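PDB 3PL0: 2OG-Fe dioxygenase family protein from Methylibium petroleiphilum, which is probably a dioxygenase of the cupin superfamily, built on a double-stranded beta-helix. Local coordinates for residues 32-38 / 122-127; 182-186 / 222-227. Numbering follows the deposited sequence.

Interaction 1 of 2, residues 32-38 / 122-127; sequences LETLTGM and ALLVAL
Helix 32-36, the C-terminal end of helix 29-36, packs across helix 122-127, part of helix 118-134, in steep, near-perpendicular fashion. The two short axes cross at 77° and come within 9.8 Å, so contact is concentrated near one point, where the CA atoms of T36 and A126 lie 5.5 Å apart. Here the small side chains of A122 and A126, one turn apart and with CA-to-CB bonds toward the other helix, let T36 come near.

The contact is apolar. T36 (chi1 p) packs CG2 on A126 CB at 3.8 Å and beside A122 O at 3.9 Å, while T36 CB is 4.3 Å from A122 CB. L35 (t, p) follows, with CG 4.1 Å from A126 CB and CD2 4.1 Å from L127 CD2. The CA-to-CB bond of L32, also t, p, points sideways, but the end of its side chain reaches L123, CD1 to CD1 at 3.8 Å. Beyond the helix end, M38, a selenomethionine, brings CG to 3.2 Å from A122 CB, a tight approach.

The hydroxyl of T36 bonds within its own segment: OG1 donates to L32 O at 2.7 Å and accepts a weak bond from M38 N at 3.3 Å. G37, with phi/psi of 64/22, ends the helical run and M38 follows extended at -121/134.

F43 of helix 40-44 touches L32, T36, M38 and L123, closing one flank; on the sheet side, L123 and L127 rest on L243 of strand 237-246, L127 also meets L211, and L32 meets V209, plain structural packing outside the large cupin-type sheet.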
# COMPACT_ATOMS: atom_id res chain seq x y z
N LEU A 32 -9.03 8.65 -8.34
CA LEU A 32 -9.53 7.47 -7.64
C LEU A 32 -11.04 7.36 -7.65
O LEU A 32 -11.61 6.29 -7.93
CB LEU A 32 -9.02 7.42 -6.18
CG LEU A 32 -9.27 6.06 -5.50
CD1 LEU A 32 -8.46 4.92 -6.12
CD2 LEU A 32 -9.01 6.11 -4.01
N GLU A 33 -11.70 8.47 -7.37
CA GLU A 33 -13.16 8.55 -7.52
C GLU A 33 -13.65 8.15 -8.90
O GLU A 33 -14.58 7.38 -9.04
CB GLU A 33 -13.65 9.98 -7.34
CG GLU A 33 -13.87 10.41 -5.99
CD GLU A 33 -14.70 11.69 -5.97
OE1 GLU A 33 -14.36 12.62 -6.73
OE2 GLU A 33 -15.68 11.74 -5.22
N THR A 34 -13.03 8.72 -9.92
CA THR A 34 -13.37 8.41 -11.29
C THR A 34 -13.08 6.94 -11.60
O THR A 34 -13.92 6.27 -12.17
CB THR A 34 -12.66 9.36 -12.28
OG1 THR A 34 -13.05 10.69 -11.97
CG2 THR A 34 -13.05 9.06 -13.71
N LEU A 35 -11.91 6.43 -11.18
CA LEU A 35 -11.54 5.05 -11.48
C LEU A 35 -12.51 4.08 -10.83
O LEU A 35 -12.91 3.07 -11.44
CB LEU A 35 -10.15 4.72 -10.97
CG LEU A 35 -9.61 3.34 -11.38
CD1 LEU A 35 -9.29 3.33 -12.92
CD2 LEU A 35 -8.41 3.01 -10.56
N THR A 36 -12.85 4.36 -9.58
CA THR A 36 -13.58 3.37 -8.82
C THR A 36 -15.09 3.53 -8.96
O THR A 36 -15.81 2.69 -8.55
CB THR A 36 -13.22 3.44 -7.33
OG1 THR A 36 -13.57 4.74 -6.83
CG2 THR A 36 -11.71 3.16 -7.09
N GLY A 37 -15.55 4.67 -9.47
CA GLY A 37 -16.96 5.04 -9.43
C GLY A 37 -17.60 5.26 -8.07
O GLY A 37 -18.81 5.20 -7.95
N MSE A 38 -16.79 5.55 -7.06
CA MSE A 38 -17.20 5.74 -5.67
C MSE A 38 -16.77 7.14 -5.29
O MSE A 38 -15.63 7.51 -5.53
CB MSE A 38 -16.40 4.87 -4.73
CG MSE A 38 -16.82 3.48 -4.55
SE MSE A 38 -18.40 3.39 -3.45
CE MSE A 38 -19.41 2.86 -5.01
N ALA A 122 -14.94 -1.63 -4.13
CA ALA A 122 -14.74 -0.77 -5.29
C ALA A 122 -13.24 -0.51 -5.49
O ALA A 122 -12.72 -0.61 -6.61
CB ALA A 122 -15.52 0.57 -5.13
N LEU A 123 -12.55 -0.24 -4.39
CA LEU A 123 -11.12 -0.00 -4.38
C LEU A 123 -10.35 -1.24 -4.87
O LEU A 123 -9.66 -1.17 -5.86
CB LEU A 123 -10.63 0.35 -2.98
CG LEU A 123 -9.14 0.74 -2.85
CD1 LEU A 123 -8.78 1.99 -3.77
CD2 LEU A 123 -8.77 0.96 -1.42
N LEU A 124 -10.47 -2.37 -4.16
CA LEU A 124 -9.69 -3.53 -4.54
C LEU A 124 -9.97 -4.02 -5.97
O LEU A 124 -9.06 -4.45 -6.66
CB LEU A 124 -9.84 -4.69 -3.57
CG LEU A 124 -9.00 -4.63 -2.30
CD1 LEU A 124 -9.27 -3.31 -1.46
CD2 LEU A 124 -9.27 -5.93 -1.47
N VAL A 125 -11.22 -3.98 -6.39
CA VAL A 125 -11.61 -4.48 -7.69
C VAL A 125 -11.06 -3.60 -8.82
O VAL A 125 -10.49 -4.12 -9.79
CB VAL A 125 -13.15 -4.64 -7.80
CG1 VAL A 125 -13.63 -4.83 -9.28
CG2 VAL A 125 -13.61 -5.83 -6.95
N ALA A 126 -11.25 -2.29 -8.71
CA ALA A 126 -10.86 -1.34 -9.77
C ALA A 126 -9.37 -1.41 -10.01
O ALA A 126 -8.92 -1.41 -11.17
CB ALA A 126 -11.29 0.12 -9.41
N LEU A 127 -8.62 -1.50 -8.92
CA LEU A 127 -7.16 -1.58 -9.02
C LEU A 127 -6.72 -2.92 -9.63
O LEU A 127 -5.80 -2.97 -10.44
CB LEU A 127 -6.49 -1.36 -7.65
CG LEU A 127 -6.67 0.02 -7.01
CD1 LEU A 127 -6.14 -0.08 -5.60
CD2 LEU A 127 -5.93 1.10 -7.84

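Interaction 2 of 2, residues 182-186 / 222-227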
# COMPACT_ATOMS: atom_id res chain seq x y z
N GLY A 182 0.47 16.04 12.60
CA GLY A 182 1.49 16.35 13.56
C GLY A 182 2.88 15.93 13.14
O GLY A 182 3.76 15.83 13.99
N VAL A 183 3.08 15.67 11.85
CA VAL A 183 4.37 15.16 11.37
C VAL A 183 4.86 15.84 10.10
O VAL A 183 4.06 16.33 9.29
CB VAL A 183 4.34 13.61 11.13
CG1 VAL A 183 3.95 12.88 12.43
CG2 VAL A 183 3.37 13.24 9.99
N ARG A 184 6.17 15.86 9.92
CA ARG A 184 6.73 16.03 8.58
C ARG A 184 7.63 14.82 8.27
O ARG A 184 7.61 13.81 8.99
CB ARG A 184 7.46 17.36 8.44
CG ARG A 184 8.67 17.48 9.30
CD ARG A 184 9.30 18.90 9.17
NE ARG A 184 9.92 19.21 10.45
CZ ARG A 184 11.09 18.73 10.87
NH1 ARG A 184 11.84 17.95 10.09
NH2 ARG A 184 11.53 19.07 12.08
N GLY A 185 8.38 14.87 7.18
CA GLY A 185 9.01 13.65 6.69
C GLY A 185 7.95 12.78 6.03
O GLY A 185 6.93 13.27 5.57
N GLY A 186 8.17 11.47 6.00
CA GLY A 186 7.28 10.57 5.29
C GLY A 186 7.16 10.89 3.81
O GLY A 186 6.10 10.85 3.25
N THR A 222 10.62 8.17 3.69
CA THR A 222 11.51 8.69 4.70
C THR A 222 10.88 8.69 6.09
O THR A 222 9.67 8.74 6.22
CB THR A 222 11.95 10.09 4.35
OG1 THR A 222 10.84 10.97 4.43
CG2 THR A 222 12.61 10.07 2.92
N PRO A 223 11.70 8.65 7.13
CA PRO A 223 11.15 8.63 8.49
C PRO A 223 10.27 9.86 8.82
O PRO A 223 10.44 10.95 8.24
CB PRO A 223 12.41 8.65 9.39
CG PRO A 223 13.50 8.24 8.53
CD PRO A 223 13.17 8.64 7.11
N LEU A 224 9.33 9.66 9.72
CA LEU A 224 8.50 10.75 10.24
C LEU A 224 9.29 11.53 11.26
O LEU A 224 10.19 11.01 11.87
CB LEU A 224 7.20 10.24 10.87
CG LEU A 224 6.36 9.29 10.04
CD1 LEU A 224 5.18 8.84 10.87
CD2 LEU A 224 5.94 9.97 8.76
N LEU A 225 9.00 12.82 11.38
CA LEU A 225 9.56 13.67 12.42
C LEU A 225 8.41 14.48 12.93
O LEU A 225 7.66 15.10 12.14
CB LEU A 225 10.67 14.55 11.89
CG LEU A 225 11.90 13.79 11.30
CD1 LEU A 225 12.48 14.58 10.13
CD2 LEU A 225 12.98 13.45 12.39
N PRO A 226 8.20 14.44 14.25
CA PRO A 226 7.12 15.20 14.85
C PRO A 226 7.23 16.69 14.58
O PRO A 226 8.30 17.22 14.66
CB PRO A 226 7.30 14.94 16.37
CG PRO A 226 8.12 13.70 16.46
CD PRO A 226 8.97 13.64 15.23
N LEU A 227 6.14 17.37 14.28
CA LEU A 227 6.19 18.83 14.12
C LEU A 227 6.46 19.52 15.45
O LEU A 227 7.20 20.53 15.52
CB LEU A 227 4.89 19.35 13.52
CG LEU A 227 4.70 18.94 12.05
CD1 LEU A 227 3.29 19.32 11.57
CD2 LEU A 227 5.79 19.55 11.19
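This is an antiparallel beta ladder at the edge of a small three-stranded sheet, in which strand 183-192 runs between strands 198-201 and 217-226. The protein has a double-stranded beta-helix fold of the cupin type, and this ladder lies toward its periphery, its centre about 18 Å from that of the chain. The short strands 183-185 and 224-226 run at 142° to each other, well short of strictly antiparallel.

R184 and L225 form the hydrogen-bonded pair: R184 N gives to L225 O at 2.8 Å and L225 N to R184 O at 2.9 Å. V183 with P226 and G185 with L224 flank it as non-hydrogen-bonded pairs, which suits P226, whose nitrogen has no hydrogen to give. Past P226 the ladder gains L227 N to G182 O at 2.8 Å; at its other end G186 N bonds P223 O at 3.2 Å and, weakly, T222 O at 3.1 Å.

Glycine fits G185 because a CB there would run into P223 O; G186, at positive phi, lies against L224, its CA 3.8 Å from L224 CD2. V183 and L224 both touch T153. T222 pairs through its backbone with E187, and its OG1 is hydrogen-bonded to E187 N. On the exposed side the R184 side chain lies along L225, whose CB sits over one face of the guanidinium, with R184 NH1 3.4 Å from L225 CD1.

How the interactions relate
The two contacts share no helix or strand and do not touch: their centres are 29 Å apart and their nearest atoms about 17 Å. Along the chain interaction 1 closes before interaction 2 opens. Interaction 1 is the more buried, four of its eight touching residues being buried and none exposed, and it joins its helices through leucine, alanine, threonine-methyl and selenomethionine carbons, with the T36 hydroxyl bonded within its own segment. Interaction 2 is mixed, three buried and three exposed residues among eleven, and is held by backbone hydrogen bonds. One backs helices onto the large sheet, including strand 237-246; the other pairs two strands of a small sheet somewhat further from the chain centre.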